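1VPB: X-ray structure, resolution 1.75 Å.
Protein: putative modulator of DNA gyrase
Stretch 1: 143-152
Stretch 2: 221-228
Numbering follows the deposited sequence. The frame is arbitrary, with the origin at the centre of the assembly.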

# COMPACT_ATOMS: atom_id res chain seq x y z
N GLU A 143 -21.68 -10.01 15.84
CA GLU A 143 -21.64 -10.52 17.22
C GLU A 143 -20.31 -11.17 17.61
O GLU A 143 -19.83 -11.04 18.77
CB GLU A 143 -22.76 -11.53 17.48
CG GLU A 143 -24.16 -10.93 17.60
CD GLU A 143 -24.28 -9.86 18.68
OE1 GLU A 143 -23.75 -10.08 19.80
OE2 GLU A 143 -24.88 -8.80 18.39
N MET A 144 -19.73 -11.95 16.69
CA MET A 144 -18.40 -12.52 16.95
C MET A 144 -17.38 -11.44 17.24
O MET A 144 -16.55 -11.64 18.12
CB MET A 144 -17.91 -13.36 15.78
CG MET A 144 -18.74 -14.60 15.52
SD MET A 144 -18.25 -15.48 14.03
CE MET A 144 -19.70 -16.40 13.75
N ALA A 145 -17.38 -10.35 16.48
CA ALA A 145 -16.42 -9.28 16.72
C ALA A 145 -16.68 -8.61 18.06
O ALA A 145 -15.76 -8.27 18.82
CB ALA A 145 -16.47 -8.31 15.59
N LYS A 146 -17.97 -8.42 18.40
CA LYS A 146 -18.30 -7.93 19.71
C LYS A 146 -17.80 -8.83 20.83
O LYS A 146 -17.25 -8.35 21.82
CB LYS A 146 -19.80 -7.79 19.87
CG LYS A 146 -20.44 -6.80 19.01
CD LYS A 146 -21.86 -6.58 19.56
CE LYS A 146 -22.83 -6.35 18.45
NZ LYS A 146 -24.13 -5.86 19.02
N ALA A 147 -17.98 -10.13 20.69
CA ALA A 147 -17.50 -11.08 21.70
C ALA A 147 -16.00 -11.01 21.87
O ALA A 147 -15.50 -11.15 22.97
CB ALA A 147 -17.91 -12.49 21.34
N VAL A 148 -15.27 -10.81 20.78
CA VAL A 148 -13.81 -10.69 20.88
C VAL A 148 -13.47 -9.55 21.83
O VAL A 148 -12.71 -9.72 22.77
CB VAL A 148 -13.14 -10.44 19.51
CG1 VAL A 148 -11.66 -10.03 19.66
CG2 VAL A 148 -13.28 -11.65 18.59
N ALA A 149 -14.04 -8.39 21.58
CA ALA A 149 -13.72 -7.19 22.33
C ALA A 149 -14.12 -7.35 23.78
O ALA A 149 -13.38 -6.98 24.68
CB ALA A 149 -14.43 -5.98 21.73
N GLU A 150 -15.28 -7.97 24.01
CA GLU A 150 -15.76 -8.15 25.38
C GLU A 150 -14.84 -8.96 26.25
O GLU A 150 -14.95 -8.88 27.45
CB GLU A 150 -17.15 -8.79 25.39
CG GLU A 150 -18.25 -7.89 24.84
CD GLU A 150 -18.67 -6.77 25.79
OE1 GLU A 150 -18.36 -6.80 27.00
OE2 GLU A 150 -19.34 -5.83 25.30
N GLU A 151 -13.96 -9.78 25.66
CA GLU A 151 -12.95 -10.52 26.42
C GLU A 151 -11.91 -9.62 27.09
O GLU A 151 -11.29 -10.03 28.08
CB GLU A 151 -12.23 -11.54 25.53
CG GLU A 151 -13.13 -12.69 25.07
CD GLU A 151 -12.42 -13.67 24.15
OE1 GLU A 151 -11.21 -13.54 23.94
OE2 GLU A 151 -13.11 -14.59 23.65
N ALA A 152 -11.72 -8.41 26.58
CA ALA A 152 -10.68 -7.53 27.10
C ALA A 152 -11.26 -6.29 27.77
O ALA A 152 -10.64 -5.76 28.68
CB ALA A 152 -9.72 -7.11 26.00
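Stretch 2, residues 221-228: IKKGIGQK

Stretch 1 is already helical at Glu143 and still so at Ala149, its backbone paired in the usual i to i+4 pattern, until near the end Glu151 N also bonds to Val148 O (3.1 Å) and Ala152 N to Ala149 O (2.9 Å). Stretch 2 comes in as an irregular segment, Ile221 to Gly224, and turns into a helix at Ile225. It runs along stretch 1 in the same sense: Met144 CA lies 6.7 Å from Lys222 CA, and four residues later on both sides Val148 CA is 4.9 Å from Gly226 CA.

The rule of this contact is a carboxylate placed over the start of a helix, where the first amides have no preceding turn to accept them. Gly224 is the N-cap residue, and Glu151, with chi1 m and chi2 t, extends its side chain to the site. Its OE2 accepts from Gly224 N at 2.9 Å, nearly straight at 173°, while OE1 accepts from Gln227 N at 3.0 Å and 171°. Gly226 N adds a weak bond to OE1, 3.0 Å long but bent to 120°. Ile225 N is also near, 3.1 Å from OE1, yet its angle is poor and it is not bonded there; it donates instead to water 2, with N to water O at 2.9 Å. That same water donates to Glu151 OE2 and to Lys222 O, each oxygen 2.8 Å from the water O, so water 2 accepts from the amide whose angle to OE1 is poor, and ties Ile225 N to the carboxylate and to Lys222 O. By Lys228 the helix provides its own acceptor, Lys228 N bonding to Gly224 O at 2.8 Å.

A second water joins the backbones farther back. Water 1 donates to Met144 O and to Lys222 O, its O atom 2.7 Å from each, so Lys222 O accepts from both waters. The side chains of these two residues also meet through their carbons, Met144 CE against Lys222 CE at 3.7 Å.

Gly226 makes the close fit possible. Here a CB would point toward stretch 1 and fall 2.1 Å from Val148 O; without it, Gly226 CA comes 3.5 Å from Val148 O in a CA-H...O contact, angle 153°. Gly224, at phi 95°, is a glycine called for by its own backbone angles: a CB would jam against the preceding carbonyl O, and would also clash with Lys228 NZ. Apolar packing is light, with Val148 CG1 4.1 Å from Ile225 CG2, and the two stretches together bury 405 Å².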

# COMPACT_ATOMS: atom_id res chain seq x y z
N ILE A 221 -11.76 -20.37 14.88
CA ILE A 221 -11.66 -20.16 16.30
C ILE A 221 -12.15 -18.75 16.61
O ILE A 221 -11.61 -17.78 16.09
CB ILE A 221 -10.24 -20.34 16.78
CG1 ILE A 221 -9.78 -21.79 16.62
CG2 ILE A 221 -10.14 -19.96 18.25
CD1 ILE A 221 -8.29 -21.92 16.58
N LYS A 222 -13.16 -18.66 17.48
CA LYS A 222 -13.88 -17.42 17.75
C LYS A 222 -13.65 -16.87 19.14
O LYS A 222 -13.94 -15.69 19.43
CB LYS A 222 -15.40 -17.63 17.51
CG LYS A 222 -15.73 -18.21 16.14
CD LYS A 222 -17.19 -18.56 15.91
CE LYS A 222 -17.41 -19.25 14.52
NZ LYS A 222 -16.79 -20.61 14.42
N LYS A 223 -13.14 -17.75 20.02
CA LYS A 223 -12.92 -17.45 21.43
C LYS A 223 -11.44 -17.36 21.77
O LYS A 223 -10.58 -18.01 21.17
CB LYS A 223 -13.62 -18.51 22.29
CG LYS A 223 -15.11 -18.45 22.12
CD LYS A 223 -15.89 -19.45 22.95
CE LYS A 223 -17.36 -18.95 22.99
NZ LYS A 223 -18.38 -19.97 23.34
N GLY A 224 -11.14 -16.48 22.70
CA GLY A 224 -9.79 -16.35 23.22
C GLY A 224 -8.95 -15.28 22.56
O GLY A 224 -7.82 -15.01 22.98
N ILE A 225 -9.50 -14.65 21.54
CA ILE A 225 -8.73 -13.73 20.72
C ILE A 225 -8.46 -12.43 21.47
O ILE A 225 -7.32 -11.92 21.44
CB ILE A 225 -9.45 -13.45 19.38
CG1 ILE A 225 -9.61 -14.77 18.60
CG2 ILE A 225 -8.62 -12.47 18.54
CD1 ILE A 225 -10.44 -14.67 17.31
N GLY A 226 -9.48 -11.87 22.11
CA GLY A 226 -9.32 -10.63 22.87
C GLY A 226 -8.47 -10.90 24.09
O GLY A 226 -7.56 -10.15 24.42
N GLN A 227 -8.72 -12.04 24.71
CA GLN A 227 -7.91 -12.48 25.82
C GLN A 227 -6.42 -12.55 25.46
O GLN A 227 -5.59 -11.95 26.16
CB GLN A 227 -8.39 -13.84 26.29
CG GLN A 227 -7.79 -14.25 27.63
CD GLN A 227 -8.02 -15.71 27.92
OE1 GLN A 227 -9.05 -16.28 27.53
NE2 GLN A 227 -7.07 -16.33 28.61
N LYS A 228 -6.09 -13.25 24.39
CA LYS A 228 -4.70 -13.37 23.94
C LYS A 228 -4.05 -12.04 23.60
O LYS A 228 -2.90 -11.81 23.97
CB LYS A 228 -4.59 -14.28 22.71
CG LYS A 228 -4.67 -15.78 23.08
CD LYS A 228 -4.62 -16.66 21.82
CE LYS A 228 -5.02 -18.12 22.06
NZ LYS A 228 -6.46 -18.29 22.41
O HOH W 1 -16.13 -14.31 18.57
O HOH W 2 -12.32 -14.07 20.99